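Local coordinates for protein Cys-Gly metallodipeptidase DUG1 (Saccharomyces cerevisiae, PDB 4G1P) that hydrolyses Cys-Gly dipeptides as a dinuclear metallopeptidase of the M20 family and serves as the catalytic subunit of the glutathione-degrading complex, at residues L80-D91 with F159-M170; K94-H102 with F190-D200. One frame throughout, in Å; residues are numbered along the deposited sequence.

Interaction 1: L80-D91 with F159-M170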
loop_
_atom_site.group_PDB
_atom_site.type_symbol
_atom_site.label_atom_id
_atom_site.label_comp_id
_atom_site.label_asym_id
_atom_site.label_seq_id
_atom_site.Cartn_x
_atom_site.Cartn_y
_atom_site.Cartn_z
ATOM N N LEU A 80 -7.354 -3.255 -25.149
ATOM C CA LEU A 80 -6.392 -4.248 -24.677
ATOM C C LEU A 80 -5.175 -4.266 -25.595
ATOM O O LEU A 80 -5.296 -3.926 -26.771
ATOM C CB LEU A 80 -7.037 -5.641 -24.646
ATOM C CG LEU A 80 -8.106 -5.856 -23.572
ATOM C CD1 LEU A 80 -9.078 -6.936 -23.995
ATOM C CD2 LEU A 80 -7.484 -6.189 -22.224
ATOM N N PRO A 81 -4.000 -4.657 -25.060
ATOM C CA PRO A 81 -2.803 -4.914 -25.878
ATOM C C PRO A 81 -3.141 -5.943 -26.933
ATOM O O PRO A 81 -3.820 -6.907 -26.607
ATOM C CB PRO A 81 -1.825 -5.538 -24.885
ATOM C CG PRO A 81 -2.272 -5.083 -23.556
ATOM C CD PRO A 81 -3.756 -4.899 -23.626
ATOM N N PRO A 82 -2.693 -5.741 -28.179
ATOM C CA PRO A 82 -3.001 -6.644 -29.297
ATOM C C PRO A 82 -2.296 -7.993 -29.168
ATOM O O PRO A 82 -1.177 -8.015 -28.672
ATOM C CB PRO A 82 -2.435 -5.891 -30.505
ATOM C CG PRO A 82 -1.364 -5.044 -29.942
ATOM C CD PRO A 82 -1.856 -4.610 -28.604
ATOM N N VAL A 83 -2.926 -9.089 -29.582
ATOM C CA VAL A 83 -2.217 -10.362 -29.617
ATOM C C VAL A 83 -1.557 -10.406 -30.967
ATOM O O VAL A 83 -2.169 -10.005 -31.957
ATOM C CB VAL A 83 -3.128 -11.595 -29.463
ATOM C CG1 VAL A 83 -2.311 -12.857 -29.604
ATOM C CG2 VAL A 83 -3.790 -11.593 -28.119
ATOM N N ILE A 84 -0.309 -10.859 -31.008
ATOM C CA ILE A 84 0.481 -10.761 -32.225
ATOM C C ILE A 84 0.587 -12.106 -32.906
ATOM O O ILE A 84 1.218 -13.011 -32.390
ATOM C CB ILE A 84 1.901 -10.270 -31.937
ATOM C CG1 ILE A 84 1.872 -8.913 -31.225
ATOM C CG2 ILE A 84 2.677 -10.181 -33.232
ATOM C CD1 ILE A 84 3.242 -8.420 -30.795
ATOM N N LEU A 85 -0.046 -12.236 -34.060
ATOM C CA LEU A 85 0.017 -13.479 -34.807
ATOM C C LEU A 85 0.883 -13.297 -36.043
ATOM O O LEU A 85 0.750 -12.309 -36.764
ATOM C CB LEU A 85 -1.383 -13.938 -35.230
ATOM C CG LEU A 85 -2.517 -14.007 -34.203
ATOM C CD1 LEU A 85 -3.701 -14.642 -34.881
ATOM C CD2 LEU A 85 -2.139 -14.785 -32.950
ATOM N N SER A 86 1.766 -14.253 -36.291
ATOM C CA SER A 86 2.569 -14.233 -37.494
ATOM C C SER A 86 2.986 -15.642 -37.905
ATOM O O SER A 86 2.897 -16.588 -37.120
ATOM C CB SER A 86 3.796 -13.354 -37.294
ATOM O OG SER A 86 4.728 -13.968 -36.431
ATOM N N ARG A 87 3.420 -15.783 -39.150
ATOM C CA ARG A 87 3.906 -17.062 -39.637
ATOM C C ARG A 87 5.264 -16.834 -40.258
ATOM O O ARG A 87 5.551 -15.750 -40.783
ATOM C CB ARG A 87 2.948 -17.679 -40.662
ATOM C CG ARG A 87 1.539 -17.073 -40.658
ATOM C CD ARG A 87 0.572 -17.701 -41.685
ATOM N NE ARG A 87 -0.024 -18.912 -41.146
ATOM C CZ ARG A 87 -1.266 -19.003 -40.688
ATOM N NH1 ARG A 87 -2.086 -17.967 -40.727
ATOM N NH2 ARG A 87 -1.691 -20.155 -40.201
ATOM N N PHE A 88 6.117 -17.845 -40.169
ATOM C CA PHE A 88 7.360 -17.851 -40.924
ATOM C C PHE A 88 7.473 -19.169 -41.680
ATOM O O PHE A 88 7.605 -20.237 -41.083
ATOM C CB PHE A 88 8.584 -17.620 -40.036
ATOM C CG PHE A 88 9.866 -17.565 -40.801
ATOM C CD1 PHE A 88 10.596 -18.724 -41.044
ATOM C CD2 PHE A 88 10.336 -16.363 -41.307
ATOM C CE1 PHE A 88 11.774 -18.677 -41.763
ATOM C CE2 PHE A 88 11.513 -16.312 -42.030
ATOM C CZ PHE A 88 12.233 -17.464 -42.260
ATOM N N GLY A 89 7.418 -19.067 -43.002
ATOM C CA GLY A 89 7.372 -20.221 -43.877
ATOM C C GLY A 89 5.946 -20.668 -44.162
ATOM O O GLY A 89 5.046 -20.490 -43.341
ATOM N N SER A 90 5.736 -21.242 -45.341
ATOM C CA SER A 90 4.441 -21.821 -45.675
ATOM C C SER A 90 4.619 -23.015 -46.588
ATOM O O SER A 90 4.013 -23.093 -47.656
ATOM C CB SER A 90 3.478 -20.783 -46.284
ATOM O OG SER A 90 4.114 -19.944 -47.236
ATOM N N ASP A 91 5.461 -23.942 -46.145
ATOM C CA ASP A 91 5.706 -25.185 -46.861
ATOM C C ASP A 91 4.729 -26.251 -46.388
ATOM O O ASP A 91 4.769 -26.671 -45.238
ATOM C CB ASP A 91 7.144 -25.638 -46.639
ATOM C CG ASP A 91 7.511 -26.857 -47.455
ATOM O OD1 ASP A 91 6.629 -27.690 -47.761
ATOM O OD2 ASP A 91 8.707 -26.998 -47.783
ATOM N N PHE A 159 15.078 -23.654 -42.778
ATOM C CA PHE A 159 14.276 -23.631 -41.556
ATOM C C PHE A 159 13.395 -24.881 -41.507
ATOM O O PHE A 159 12.682 -25.176 -42.457
ATOM C CB PHE A 159 13.434 -22.356 -41.457
ATOM C CG PHE A 159 12.914 -22.086 -40.065
ATOM C CD1 PHE A 159 13.783 -21.785 -39.034
ATOM C CD2 PHE A 159 11.562 -22.146 -39.791
ATOM C CE1 PHE A 159 13.313 -21.547 -37.769
ATOM C CE2 PHE A 159 11.087 -21.903 -38.526
ATOM C CZ PHE A 159 11.962 -21.609 -37.509
ATOM N N PRO A 160 13.453 -25.630 -40.400
ATOM C CA PRO A 160 12.890 -26.982 -40.425
ATOM C C PRO A 160 11.369 -27.071 -40.310
ATOM O O PRO A 160 10.823 -28.139 -40.589
ATOM C CB PRO A 160 13.559 -27.655 -39.225
ATOM C CG PRO A 160 13.876 -26.535 -38.303
ATOM C CD PRO A 160 14.201 -25.358 -39.161
ATOM N N VAL A 161 10.686 -26.006 -39.896
ATOM C CA VAL A 161 9.233 -26.083 -39.763
ATOM C C VAL A 161 8.563 -24.806 -40.243
ATOM O O VAL A 161 9.232 -23.862 -40.602
ATOM C CB VAL A 161 8.776 -26.343 -38.295
ATOM C CG1 VAL A 161 9.441 -27.589 -37.697
ATOM C CG2 VAL A 161 9.022 -25.106 -37.428
ATOM N N ASN A 162 7.236 -24.791 -40.261
ATOM C CA ASN A 162 6.508 -23.548 -40.422
ATOM C C ASN A 162 6.218 -22.990 -39.039
ATOM O O ASN A 162 5.540 -23.633 -38.243
ATOM C CB ASN A 162 5.202 -23.768 -41.172
ATOM C CG ASN A 162 5.413 -24.401 -42.536
ATOM O OD1 ASN A 162 6.101 -23.854 -43.398
ATOM N ND2 ASN A 162 4.825 -25.564 -42.732
ATOM N N LEU A 163 6.746 -21.805 -38.748
ATOM C CA LEU A 163 6.558 -21.206 -37.449
ATOM C C LEU A 163 5.315 -20.338 -37.446
ATOM O O LEU A 163 5.024 -19.658 -38.418
ATOM C CB LEU A 163 7.777 -20.381 -37.056
ATOM C CG LEU A 163 7.822 -20.180 -35.547
ATOM C CD1 LEU A 163 8.048 -21.531 -34.857
ATOM C CD2 LEU A 163 8.894 -19.167 -35.163
ATOM N N VAL A 164 4.569 -20.387 -36.354
ATOM C CA VAL A 164 3.381 -19.569 -36.195
ATOM C C VAL A 164 3.471 -18.978 -34.814
ATOM O O VAL A 164 3.891 -19.650 -33.871
ATOM C CB VAL A 164 2.090 -20.385 -36.337
ATOM C CG1 VAL A 164 0.872 -19.548 -35.995
ATOM C CG2 VAL A 164 1.974 -20.903 -37.739
ATOM N N THR A 165 3.097 -17.714 -34.695
ATOM C CA THR A 165 3.367 -16.971 -33.490
ATOM C C THR A 165 2.081 -16.535 -32.851
ATOM O O THR A 165 1.116 -16.245 -33.533
ATOM C CB THR A 165 4.263 -15.757 -33.800
ATOM O OG1 THR A 165 5.262 -15.658 -32.803
ATOM C CG2 THR A 165 3.508 -14.480 -33.785
ATOM N N CYS A 166 2.067 -16.508 -31.528
ATOM C CA CYS A 166 0.933 -15.988 -30.783
ATOM C C CYS A 166 1.443 -15.290 -29.504
ATOM O O CYS A 166 1.580 -15.906 -28.452
ATOM C CB CYS A 166 -0.056 -17.117 -30.466
ATOM S SG CYS A 166 -1.515 -16.578 -29.530
ATOM N N PHE A 167 1.747 -14.003 -29.621
ATOM C CA PHE A 167 2.351 -13.226 -28.535
ATOM C C PHE A 167 1.341 -12.239 -27.937
ATOM O O PHE A 167 0.882 -11.320 -28.620
ATOM C CB PHE A 167 3.570 -12.457 -29.061
ATOM C CG PHE A 167 4.706 -13.339 -29.542
ATOM C CD1 PHE A 167 4.903 -14.608 -29.015
ATOM C CD2 PHE A 167 5.599 -12.879 -30.514
ATOM C CE1 PHE A 167 5.966 -15.419 -29.458
ATOM C CE2 PHE A 167 6.669 -13.679 -30.966
ATOM C CZ PHE A 167 6.856 -14.946 -30.431
ATOM N N GLU A 168 0.977 -12.424 -26.672
ATOM C CA GLU A 168 -0.008 -11.537 -26.047
ATOM C C GLU A 168 0.689 -10.527 -25.157
ATOM O O GLU A 168 1.890 -10.650 -24.900
ATOM C CB GLU A 168 -1.041 -12.317 -25.218
ATOM C CG GLU A 168 -0.468 -12.929 -23.936
ATOM C CD GLU A 168 -1.519 -13.183 -22.869
ATOM O OE1 GLU A 168 -2.443 -12.360 -22.725
ATOM O OE2 GLU A 168 -1.421 -14.208 -22.169
ATOM N N GLY A 169 -0.073 -9.541 -24.684
ATOM C CA GLY A 169 0.446 -8.501 -23.811
ATOM C C GLY A 169 -0.418 -8.286 -22.574
ATOM O O GLY A 169 -0.458 -7.188 -22.006
ATOM N N MET A 170 -1.108 -9.340 -22.149
ATOM C CA MET A 170 -1.908 -9.271 -20.935
ATOM C C MET A 170 -1.598 -10.426 -19.992
ATOM O O MET A 170 -2.388 -10.721 -19.095
ATOM C CB MET A 170 -3.409 -9.263 -21.260
ATOM C CG MET A 170 -3.970 -7.913 -21.703
ATOM S SD MET A 170 -3.856 -6.630 -20.438
ATOM C CE MET A 170 -5.248 -7.015 -19.398
HETATM O O HOH W 1 -2.732 -9.196 -25.078
#
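Phe88 turns the edge of its ring toward the face of Phe159, a T-shaped pair whose centroids lie 5.3 Å apart with planes at 86°. This pair flanks one end of two antiparallel strands, 83-88 and 162-168, whose axes run at 169° to each other. Paired backbone bonds join Phe88 with Leu163 and Ile84 with Phe167; the one from Phe88 N to Leu163 O measures 2.7 Å. Midway the two bonds are unequal: Thr165 N donates to Ser86 O, whereas Ser86 N reaches Thr165 O only weakly at 3.5 Å. On the face that carries Leu85 and Arg87, SG of Cys166 touches both Val83 CG1 and Leu85 CD2.

Leu80 and Pro81, at the N-terminal end of 80-91, are buried. Met170 folds back at chi2 and chi3 and crosses the Pro81 ring at about a right angle, with its CG 3.6 Å from Pro81 CD. A water completes this end, accepting from Gly169 N at 2.7 Å and donating to Pro81 O at 3.0 Å. The opposite end, where Ser90 is exposed, is held beyond the Phe88-Phe159 pair by a polar grip. There the Asn162 amide bonds both the N and the O of Asp91: OD1 accepts from Asp91 N at 2.8 Å, and ND2 gives a nearly straight bond to Asp91 O at 2.7 Å. With chi1 at -57°, CG lies beside the Asn162 backbone N, which carries the amide toward that turn.

Helix 135-154 packs on Phe88, Phe159 and Phe167, and helix 39-55 on Pro81 and Ser86, while strands 61-64 and 96-102 continue the sheet beyond the pair.

Interaction 2: K94-H102 with F190-D200; sequences KKTVLVYGH and FKGVDAVCISD
Asp194 OD2 is gripped by the backbone N of Thr96, a nearly straight 2.8 Å bond that meets the carboxylate on its anti side, and by a water at 2.8 Å that also lies within bonding distance of Thr96 OG1 and Gly192 O. The bond belongs to a parallel strand pair in the alpha/beta sheet of the M20 catalytic domain, 96-102 beside 195-198, with the short axes 30° apart. Asp194 also returns its own N to Thr96 O at 2.9 Å, in the carbonyl plane, so side chain and backbone of one residue hold both the backbone N and the backbone O of Thr96.

Further along, the register is set by alternate bonds: Leu98 N to Ala195 O at 2.9 Å, Cys197 N to Leu98 O at 2.9 Å, then a longer one from Tyr100 N to Cys197 O at 3.2 Å.

Leu98 carries much of the apolar contact. Its CG stands anti to the backbone N (chi1 172°), and CD2 sits over one face of the Phe190 ring, 4.0 Å from the centroid and 20° off the normal, a CH-pi contact. Its CB meanwhile packs against Val193 CG1 and Val196 CG2. On the same face the Tyr100 ring leans on Ile198 through CD1, whereas Val99 CG1 meets Cys197 CB on the other face.

Both strands run toward the metal centre. Asp200 is a zinc ligand, and its OD2 lies at the edge of the ring of His102, near the ring plane and beside CD2; His102 is itself a probable ligand by similarity, and its ND1 bonds to Asp104 O. Just before Asp200 a second water accepts from Ser199 N and donates to Ser199 O and to Tyr100 O, the last at 2.8 Å.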
loop_
_atom_site.group_PDB
_atom_site.type_symbol
_atom_site.label_atom_id
_atom_site.label_comp_id
_atom_site.label_asym_id
_atom_site.label_seq_id
_atom_site.Cartn_x
_atom_site.Cartn_y
_atom_site.Cartn_z
ATOM N N LYS A 94 5.909 -29.348 -44.455
ATOM C CA LYS A 94 6.574 -29.229 -43.172
ATOM C C LYS A 94 5.566 -29.209 -42.038
ATOM O O LYS A 94 4.409 -28.829 -42.229
ATOM C CB LYS A 94 7.451 -27.981 -43.135
ATOM C CG LYS A 94 8.651 -28.048 -44.065
ATOM C CD LYS A 94 9.725 -27.060 -43.625
ATOM C CE LYS A 94 10.968 -27.140 -44.488
ATOM N NZ LYS A 94 10.887 -26.177 -45.605
ATOM N N LYS A 95 5.993 -29.637 -40.856
ATOM C CA LYS A 95 5.154 -29.491 -39.679
ATOM C C LYS A 95 5.008 -28.008 -39.288
ATOM O O LYS A 95 5.865 -27.170 -39.589
ATOM C CB LYS A 95 5.721 -30.306 -38.522
ATOM C CG LYS A 95 5.739 -31.788 -38.787
ATOM C CD LYS A 95 6.571 -32.516 -37.742
ATOM C CE LYS A 95 6.688 -34.012 -38.042
ATOM N NZ LYS A 95 7.511 -34.744 -37.033
ATOM N N THR A 96 3.912 -27.683 -38.627
ATOM C CA THR A 96 3.715 -26.322 -38.158
ATOM C C THR A 96 3.800 -26.227 -36.637
ATOM O O THR A 96 3.018 -26.855 -35.931
ATOM C CB THR A 96 2.377 -25.783 -38.629
ATOM O OG1 THR A 96 2.394 -25.702 -40.056
ATOM C CG2 THR A 96 2.132 -24.407 -38.051
ATOM N N VAL A 97 4.759 -25.464 -36.130
ATOM C CA VAL A 97 4.844 -25.252 -34.689
ATOM C C VAL A 97 4.367 -23.854 -34.298
ATOM O O VAL A 97 4.834 -22.850 -34.831
ATOM C CB VAL A 97 6.267 -25.458 -34.152
ATOM C CG1 VAL A 97 6.288 -25.260 -32.650
ATOM C CG2 VAL A 97 6.759 -26.839 -34.498
ATOM N N LEU A 98 3.416 -23.804 -33.375
ATOM C CA LEU A 98 2.964 -22.535 -32.826
ATOM C C LEU A 98 3.764 -22.247 -31.567
ATOM O O LEU A 98 3.841 -23.094 -30.656
ATOM C CB LEU A 98 1.468 -22.582 -32.512
ATOM C CG LEU A 98 0.867 -21.396 -31.747
ATOM C CD1 LEU A 98 1.253 -20.115 -32.413
ATOM C CD2 LEU A 98 -0.635 -21.485 -31.714
ATOM N N VAL A 99 4.384 -21.067 -31.526
ATOM C CA VAL A 99 5.042 -20.620 -30.303
ATOM C C VAL A 99 4.297 -19.457 -29.678
ATOM O O VAL A 99 3.887 -18.519 -30.362
ATOM C CB VAL A 99 6.538 -20.262 -30.506
ATOM C CG1 VAL A 99 7.322 -21.497 -30.896
ATOM C CG2 VAL A 99 6.710 -19.156 -31.544
ATOM N N TYR A 100 4.123 -19.542 -28.364
ATOM C CA TYR A 100 3.448 -18.515 -27.582
ATOM C C TYR A 100 4.384 -17.933 -26.534
ATOM O O TYR A 100 5.210 -18.654 -25.950
ATOM C CB TYR A 100 2.242 -19.120 -26.881
ATOM C CG TYR A 100 1.760 -18.346 -25.676
ATOM C CD1 TYR A 100 2.320 -18.552 -24.412
ATOM C CD2 TYR A 100 0.722 -17.434 -25.791
ATOM C CE1 TYR A 100 1.888 -17.844 -23.323
ATOM C CE2 TYR A 100 0.271 -16.737 -24.701
ATOM C CZ TYR A 100 0.856 -16.944 -23.471
ATOM O OH TYR A 100 0.399 -16.246 -22.391
ATOM N N GLY A 101 4.222 -16.635 -26.280
ATOM C CA GLY A 101 4.932 -15.935 -25.223
ATOM C C GLY A 101 4.203 -14.640 -24.905
ATOM O O GLY A 101 3.110 -14.382 -25.421
ATOM N N HIS A 102 4.790 -13.805 -24.065
ATOM C CA HIS A 102 4.114 -12.569 -23.727
ATOM C C HIS A 102 5.056 -11.398 -23.593
ATOM O O HIS A 102 6.156 -11.516 -23.038
ATOM C CB HIS A 102 3.242 -12.729 -22.478
ATOM C CG HIS A 102 4.004 -12.927 -21.201
ATOM N ND1 HIS A 102 4.435 -11.876 -20.419
ATOM C CD2 HIS A 102 4.357 -14.058 -20.540
ATOM C CE1 HIS A 102 5.047 -12.353 -19.347
ATOM N NE2 HIS A 102 5.010 -13.674 -19.395
ATOM N N PHE A 190 -5.093 -20.750 -36.746
ATOM C CA PHE A 190 -4.340 -21.850 -36.150
ATOM C C PHE A 190 -4.699 -23.234 -36.705
ATOM O O PHE A 190 -4.309 -24.252 -36.119
ATOM C CB PHE A 190 -4.569 -21.872 -34.647
ATOM C CG PHE A 190 -4.103 -20.634 -33.948
ATOM C CD1 PHE A 190 -2.940 -19.993 -34.346
ATOM C CD2 PHE A 190 -4.834 -20.102 -32.898
ATOM C CE1 PHE A 190 -2.505 -18.854 -33.698
ATOM C CE2 PHE A 190 -4.399 -18.964 -32.246
ATOM C CZ PHE A 190 -3.231 -18.338 -32.647
ATOM N N LYS A 191 -5.423 -23.271 -37.825
ATOM C CA LYS A 191 -5.974 -24.521 -38.349
ATOM C C LYS A 191 -4.936 -25.622 -38.578
ATOM O O LYS A 191 -5.176 -26.782 -38.233
ATOM C CB LYS A 191 -6.812 -24.290 -39.617
ATOM C CG LYS A 191 -6.035 -24.218 -40.926
ATOM C CD LYS A 191 -6.986 -24.055 -42.117
ATOM C CE LYS A 191 -6.250 -23.755 -43.435
ATOM N NZ LYS A 191 -5.626 -24.959 -44.082
ATOM N N GLY A 192 -3.778 -25.272 -39.121
ATOM C CA GLY A 192 -2.818 -26.299 -39.486
ATOM C C GLY A 192 -1.796 -26.693 -38.432
ATOM O O GLY A 192 -0.883 -27.473 -38.713
ATOM N N VAL A 193 -1.952 -26.167 -37.220
ATOM C CA VAL A 193 -0.941 -26.327 -36.186
ATOM C C VAL A 193 -0.747 -27.787 -35.784
ATOM O O VAL A 193 -1.716 -28.505 -35.558
ATOM C CB VAL A 193 -1.268 -25.474 -34.943
ATOM C CG1 VAL A 193 -0.279 -25.752 -33.850
ATOM C CG2 VAL A 193 -1.256 -23.997 -35.297
ATOM N N ASP A 194 0.506 -28.222 -35.700
ATOM C CA ASP A 194 0.800 -29.595 -35.314
ATOM C C ASP A 194 1.298 -29.734 -33.880
ATOM O O ASP A 194 1.365 -30.839 -33.337
ATOM C CB ASP A 194 1.820 -30.208 -36.274
ATOM C CG ASP A 194 1.323 -30.228 -37.688
ATOM O OD1 ASP A 194 0.195 -30.715 -37.905
ATOM O OD2 ASP A 194 2.039 -29.729 -38.576
ATOM N N ALA A 195 1.651 -28.615 -33.268
ATOM C CA ALA A 195 2.310 -28.660 -31.978
ATOM C C ALA A 195 2.446 -27.253 -31.467
ATOM O O ALA A 195 2.495 -26.305 -32.250
ATOM C CB ALA A 195 3.685 -29.312 -32.098
ATOM N N VAL A 196 2.501 -27.128 -30.148
ATOM C CA VAL A 196 2.681 -25.843 -29.511
ATOM C C VAL A 196 3.855 -25.902 -28.542
ATOM O O VAL A 196 3.958 -26.827 -27.726
ATOM C CB VAL A 196 1.411 -25.406 -28.786
ATOM C CG1 VAL A 196 1.683 -24.178 -27.908
ATOM C CG2 VAL A 196 0.310 -25.127 -29.796
ATOM N N CYS A 197 4.749 -24.918 -28.658
ATOM C CA CYS A 197 5.850 -24.762 -27.722
ATOM C C CYS A 197 5.765 -23.430 -26.969
ATOM O O CYS A 197 5.439 -22.387 -27.550
ATOM C CB CYS A 197 7.186 -24.843 -28.444
ATOM S SG CYS A 197 8.512 -24.950 -27.262
ATOM N N ILE A 198 6.056 -23.466 -25.675
ATOM C CA ILE A 198 6.031 -22.263 -24.860
ATOM C C ILE A 198 7.316 -22.169 -24.070
ATOM O O ILE A 198 7.714 -23.134 -23.409
ATOM C CB ILE A 198 4.866 -22.277 -23.864
ATOM C CG1 ILE A 198 3.536 -22.136 -24.586
ATOM C CG2 ILE A 198 5.003 -21.146 -22.863
ATOM C CD1 ILE A 198 2.333 -22.321 -23.663
ATOM N N SER A 199 7.967 -21.012 -24.141
ATOM C CA SER A 199 9.114 -20.745 -23.305
ATOM C C SER A 199 8.744 -19.633 -22.346
ATOM O O SER A 199 8.853 -18.459 -22.672
ATOM C CB SER A 199 10.296 -20.327 -24.165
ATOM O OG SER A 199 11.470 -20.256 -23.392
ATOM N N ASP A 200 8.294 -20.001 -21.159
ATOM C CA ASP A 200 7.762 -19.025 -20.228
ATOM C C ASP A 200 7.866 -19.513 -18.792
ATOM O O ASP A 200 6.995 -19.245 -17.967
ATOM C CB ASP A 200 6.300 -18.743 -20.563
ATOM C CG ASP A 200 5.867 -17.334 -20.183
ATOM O OD1 ASP A 200 6.673 -16.576 -19.607
ATOM O OD2 ASP A 200 4.705 -16.984 -20.455
HETATM O O HOH W 2 1.153 -28.557 -40.953
HETATM O O HOH W 3 7.995 -18.498 -25.424
#

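From the N terminus the segments come in the order 80-91, 94-102, 159-170 and 190-200, so the two contacts cross. Interaction 1 closes a loop of 67 residues that contains 94-102 and helix 135-154; interaction 2 closes one of 87 residues that contains 159-170. In the sheet two strands trade places: 162-168 lies between 83-88 and 96-102, bonded to 96-102 through Val164 O and Val99 N. Helix 135-154 thus makes a beta-alpha-beta crossover from 96-102 to its neighbour, and the chain later passes over to 195-198. Glu168 OE2 probably hydrogen-bonds Tyr100 OH at 2.7 Å, joining both contacts near the active site in a single sheet.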